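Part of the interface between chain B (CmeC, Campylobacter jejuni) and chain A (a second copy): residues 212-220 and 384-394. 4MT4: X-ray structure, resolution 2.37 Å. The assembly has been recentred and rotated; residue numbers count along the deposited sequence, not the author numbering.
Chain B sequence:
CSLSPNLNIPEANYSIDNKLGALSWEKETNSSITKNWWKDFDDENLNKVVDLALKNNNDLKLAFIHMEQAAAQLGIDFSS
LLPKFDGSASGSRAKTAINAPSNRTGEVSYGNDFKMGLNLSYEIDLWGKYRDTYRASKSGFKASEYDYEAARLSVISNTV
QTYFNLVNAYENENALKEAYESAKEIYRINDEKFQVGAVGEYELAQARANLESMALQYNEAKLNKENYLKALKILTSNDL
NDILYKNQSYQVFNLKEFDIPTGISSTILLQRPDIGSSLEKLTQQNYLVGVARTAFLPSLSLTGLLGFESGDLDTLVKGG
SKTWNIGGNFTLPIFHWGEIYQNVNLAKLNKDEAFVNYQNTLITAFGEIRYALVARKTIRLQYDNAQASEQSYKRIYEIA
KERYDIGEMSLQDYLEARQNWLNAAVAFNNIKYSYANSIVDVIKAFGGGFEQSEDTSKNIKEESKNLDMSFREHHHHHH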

# COMPACT_ATOMS: atom_id res chain seq x y z
N GLU B 212 39.90 -0.80 -15.97
CA GLU B 212 39.05 -1.42 -14.96
C GLU B 212 37.81 -0.58 -14.66
O GLU B 212 36.73 -1.12 -14.41
CB GLU B 212 39.84 -1.66 -13.67
CG GLU B 212 41.12 -2.47 -13.85
CD GLU B 212 40.86 -3.89 -14.31
OE1 GLU B 212 39.74 -4.40 -14.11
OE2 GLU B 212 41.79 -4.51 -14.86
N SER B 213 37.97 0.74 -14.68
CA SER B 213 36.85 1.65 -14.45
C SER B 213 35.80 1.49 -15.53
O SER B 213 34.60 1.44 -15.25
CB SER B 213 37.33 3.10 -14.39
OG SER B 213 36.25 4.00 -14.20
N MET B 214 36.25 1.40 -16.78
CA MET B 214 35.35 1.19 -17.91
C MET B 214 34.65 -0.16 -17.82
O MET B 214 33.46 -0.27 -18.08
CB MET B 214 36.11 1.31 -19.23
CG MET B 214 36.55 2.72 -19.58
SD MET B 214 35.17 3.87 -19.74
CE MET B 214 36.02 5.36 -20.23
N ALA B 215 35.40 -1.19 -17.44
CA ALA B 215 34.85 -2.54 -17.30
C ALA B 215 33.79 -2.58 -16.21
O ALA B 215 32.80 -3.30 -16.31
CB ALA B 215 35.96 -3.54 -17.01
N LEU B 216 34.01 -1.79 -15.16
CA LEU B 216 33.07 -1.68 -14.06
C LEU B 216 31.80 -0.95 -14.49
O LEU B 216 30.69 -1.39 -14.19
CB LEU B 216 33.71 -0.96 -12.87
CG LEU B 216 32.84 -0.76 -11.63
CD1 LEU B 216 32.33 -2.09 -11.11
CD2 LEU B 216 33.60 -0.01 -10.56
N GLN B 217 31.98 0.15 -15.21
CA GLN B 217 30.86 0.93 -15.72
C GLN B 217 30.07 0.13 -16.75
O GLN B 217 28.85 0.24 -16.83
CB GLN B 217 31.35 2.24 -16.35
CG GLN B 217 31.99 3.19 -15.36
CD GLN B 217 32.70 4.35 -16.05
OE1 GLN B 217 33.88 4.59 -15.82
NE2 GLN B 217 31.96 5.07 -16.89
N TYR B 218 30.78 -0.67 -17.53
CA TYR B 218 30.17 -1.51 -18.56
C TYR B 218 29.19 -2.51 -17.95
O TYR B 218 28.03 -2.59 -18.36
CB TYR B 218 31.25 -2.23 -19.36
CG TYR B 218 30.75 -3.01 -20.56
CD1 TYR B 218 29.50 -2.78 -21.11
CD2 TYR B 218 31.55 -3.99 -21.15
CE1 TYR B 218 29.04 -3.50 -22.20
CE2 TYR B 218 31.11 -4.71 -22.24
CZ TYR B 218 29.86 -4.46 -22.76
OH TYR B 218 29.41 -5.18 -23.85
N ASN B 219 29.65 -3.26 -16.95
CA ASN B 219 28.83 -4.28 -16.31
C ASN B 219 27.64 -3.69 -15.54
O ASN B 219 26.62 -4.35 -15.36
CB ASN B 219 29.68 -5.13 -15.37
CG ASN B 219 30.53 -6.14 -16.12
OD1 ASN B 219 30.08 -6.76 -17.08
ND2 ASN B 219 31.78 -6.30 -15.69
N GLU B 220 27.79 -2.45 -15.08
CA GLU B 220 26.69 -1.74 -14.44
C GLU B 220 25.59 -1.46 -15.45
O GLU B 220 24.40 -1.54 -15.14
CB GLU B 220 27.18 -0.43 -13.81
CG GLU B 220 27.52 -0.54 -12.34
CD GLU B 220 26.31 -0.83 -11.48
OE1 GLU B 220 25.22 -0.29 -11.77
OE2 GLU B 220 26.44 -1.60 -10.50
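Chain A 384-394: DNAQASEQSYK

The most unusual feature of this contact is a polar knob. The side chain of A:Asn385 sits in a hole formed by B:Glu212, B:Ala215, B:Leu216 and B:Asn219, a place more often taken by an apolar residue. A:Asn385 also has the largest area covered by the other stretch, 96 Å², with B:Glu212 next at 87 Å².

Chain A is helical throughout 384-394, and chain B is helical throughout 212-220. Both helices extend beyond these stretches in both directions. Chain A runs roughly antiparallel to chain B. The N-to-C directions differ by 152°, and the signed crossing angle is -152°. The axes approach to 8.3 Å, close enough for small side chains to meet the opposing helix directly. The backbones come nearest where the CA of B:Glu212 lies 5.1 Å from the CA of A:Asn385. Together the two stretches bury 397 Å².

A:Asn385 has chi1 in m, at -61°. Its CB lies 4.1 Å from CB of B:Leu216, and its CG lies 3.8 Å from CB of B:Ala215. As modelled, its ND2 is 3.0 Å from ND2 of B:Asn219. The amide is probably turned over in the model, so its hydrogen bonding is left open.

B:Glu212 lies across the next turn of chain A. Its CB is 3.5 Å from the backbone O of A:Asn385 and 3.7 Å from CB of A:Ser389. Its chi1 and chi2 are both m, and its CD comes to 3.5 Å from CB of A:Ala388. The methyl group of A:Ala388 thus packs against the carboxylate carbon. The CA-to-CB bonds of A:Ala388 and A:Ser389 both point toward chain B, and both side chains are in contact with this glutamate.

B:Leu216 makes the apolar contact of the pair. Its CD2 lies 4.2 Å from CB of A:Ala386. The CA-to-CB bond of A:Ala386 points away overall, but its methyl group still touches chain B.

Contacts thin out toward the C-terminal end of the chain A stretch. The CA-to-CB bond of A:Tyr393 points sideways, but the end of the side chain comes nearer, bringing OH to 4.5 Å from CB of B:Ser213. The hydroxyl of B:Ser213 is engaged within its own helix, where OG donates a hydrogen bond to OE1 of B:Gln217 at 2.9 Å. A:Ser392 does likewise in chain A, with OG donating to the backbone O of A:Ala388 at 2.9 Å. A:Asn385 and B:Glu212 together account for nearly half of the buried area.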

# COMPACT_ATOMS: atom_id res chain seq x y z
N ASP A 384 36.04 -8.14 -9.37
CA ASP A 384 37.40 -8.12 -9.89
C ASP A 384 37.75 -6.76 -10.48
O ASP A 384 38.87 -6.27 -10.30
CB ASP A 384 37.60 -9.22 -10.94
CG ASP A 384 37.57 -10.61 -10.35
OD1 ASP A 384 37.90 -10.76 -9.16
OD2 ASP A 384 37.22 -11.57 -11.08
N ASN A 385 36.80 -6.16 -11.18
CA ASN A 385 37.01 -4.86 -11.80
C ASN A 385 37.26 -3.76 -10.77
O ASN A 385 38.19 -2.97 -10.90
CB ASN A 385 35.82 -4.48 -12.68
CG ASN A 385 35.58 -5.46 -13.81
OD1 ASN A 385 36.51 -6.11 -14.28
ND2 ASN A 385 34.33 -5.57 -14.24
N ALA A 386 36.41 -3.73 -9.75
CA ALA A 386 36.51 -2.71 -8.70
C ALA A 386 37.75 -2.92 -7.84
O ALA A 386 38.34 -1.96 -7.35
CB ALA A 386 35.26 -2.73 -7.84
N GLN A 387 38.15 -4.18 -7.66
CA GLN A 387 39.34 -4.50 -6.88
C GLN A 387 40.60 -4.03 -7.59
O GLN A 387 41.47 -3.41 -6.98
CB GLN A 387 39.42 -6.00 -6.61
CG GLN A 387 40.63 -6.42 -5.78
CD GLN A 387 40.65 -7.91 -5.48
OE1 GLN A 387 40.68 -8.74 -6.39
NE2 GLN A 387 40.64 -8.25 -4.20
N ALA A 388 40.69 -4.32 -8.88
CA ALA A 388 41.85 -3.94 -9.68
C ALA A 388 41.91 -2.43 -9.87
O ALA A 388 43.00 -1.85 -9.92
CB ALA A 388 41.82 -4.65 -11.02
N SER A 389 40.74 -1.80 -9.98
CA SER A 389 40.66 -0.35 -10.14
C SER A 389 41.20 0.37 -8.90
O SER A 389 41.94 1.34 -9.01
CB SER A 389 39.22 0.08 -10.42
OG SER A 389 39.12 1.48 -10.57
N GLU A 390 40.82 -0.13 -7.73
CA GLU A 390 41.25 0.43 -6.45
C GLU A 390 42.75 0.30 -6.27
O GLU A 390 43.41 1.20 -5.73
CB GLU A 390 40.51 -0.24 -5.29
CG GLU A 390 40.83 0.33 -3.91
CD GLU A 390 41.98 -0.39 -3.22
OE1 GLU A 390 42.34 -1.50 -3.66
OE2 GLU A 390 42.52 0.16 -2.24
N GLN A 391 43.29 -0.83 -6.72
CA GLN A 391 44.72 -1.10 -6.61
C GLN A 391 45.52 -0.20 -7.54
O GLN A 391 46.60 0.27 -7.20
CB GLN A 391 45.02 -2.56 -6.93
CG GLN A 391 44.55 -3.54 -5.86
CD GLN A 391 44.73 -4.99 -6.27
OE1 GLN A 391 44.74 -5.31 -7.46
NE2 GLN A 391 44.90 -5.86 -5.29
N SER A 392 44.97 0.04 -8.73
CA SER A 392 45.62 0.91 -9.70
C SER A 392 45.62 2.36 -9.24
O SER A 392 46.65 3.03 -9.32
CB SER A 392 44.92 0.80 -11.06
OG SER A 392 45.02 -0.52 -11.58
N TYR A 393 44.48 2.83 -8.76
CA TYR A 393 44.37 4.20 -8.27
C TYR A 393 45.19 4.41 -7.01
O TYR A 393 45.62 5.53 -6.72
CB TYR A 393 42.90 4.57 -8.01
CG TYR A 393 42.15 5.00 -9.25
CD1 TYR A 393 42.43 6.21 -9.87
CD2 TYR A 393 41.15 4.20 -9.80
CE1 TYR A 393 41.74 6.61 -11.00
CE2 TYR A 393 40.46 4.59 -10.93
CZ TYR A 393 40.76 5.80 -11.53
OH TYR A 393 40.08 6.20 -12.66
N LYS A 394 45.40 3.34 -6.25
CA LYS A 394 46.24 3.42 -5.06
C LYS A 394 47.70 3.61 -5.45
O LYS A 394 48.41 4.41 -4.85
CB LYS A 394 46.09 2.17 -4.20
CG LYS A 394 46.92 2.19 -2.93
CD LYS A 394 46.73 0.94 -2.11
CE LYS A 394 47.55 0.99 -0.83
NZ LYS A 394 47.35 -0.22 0.01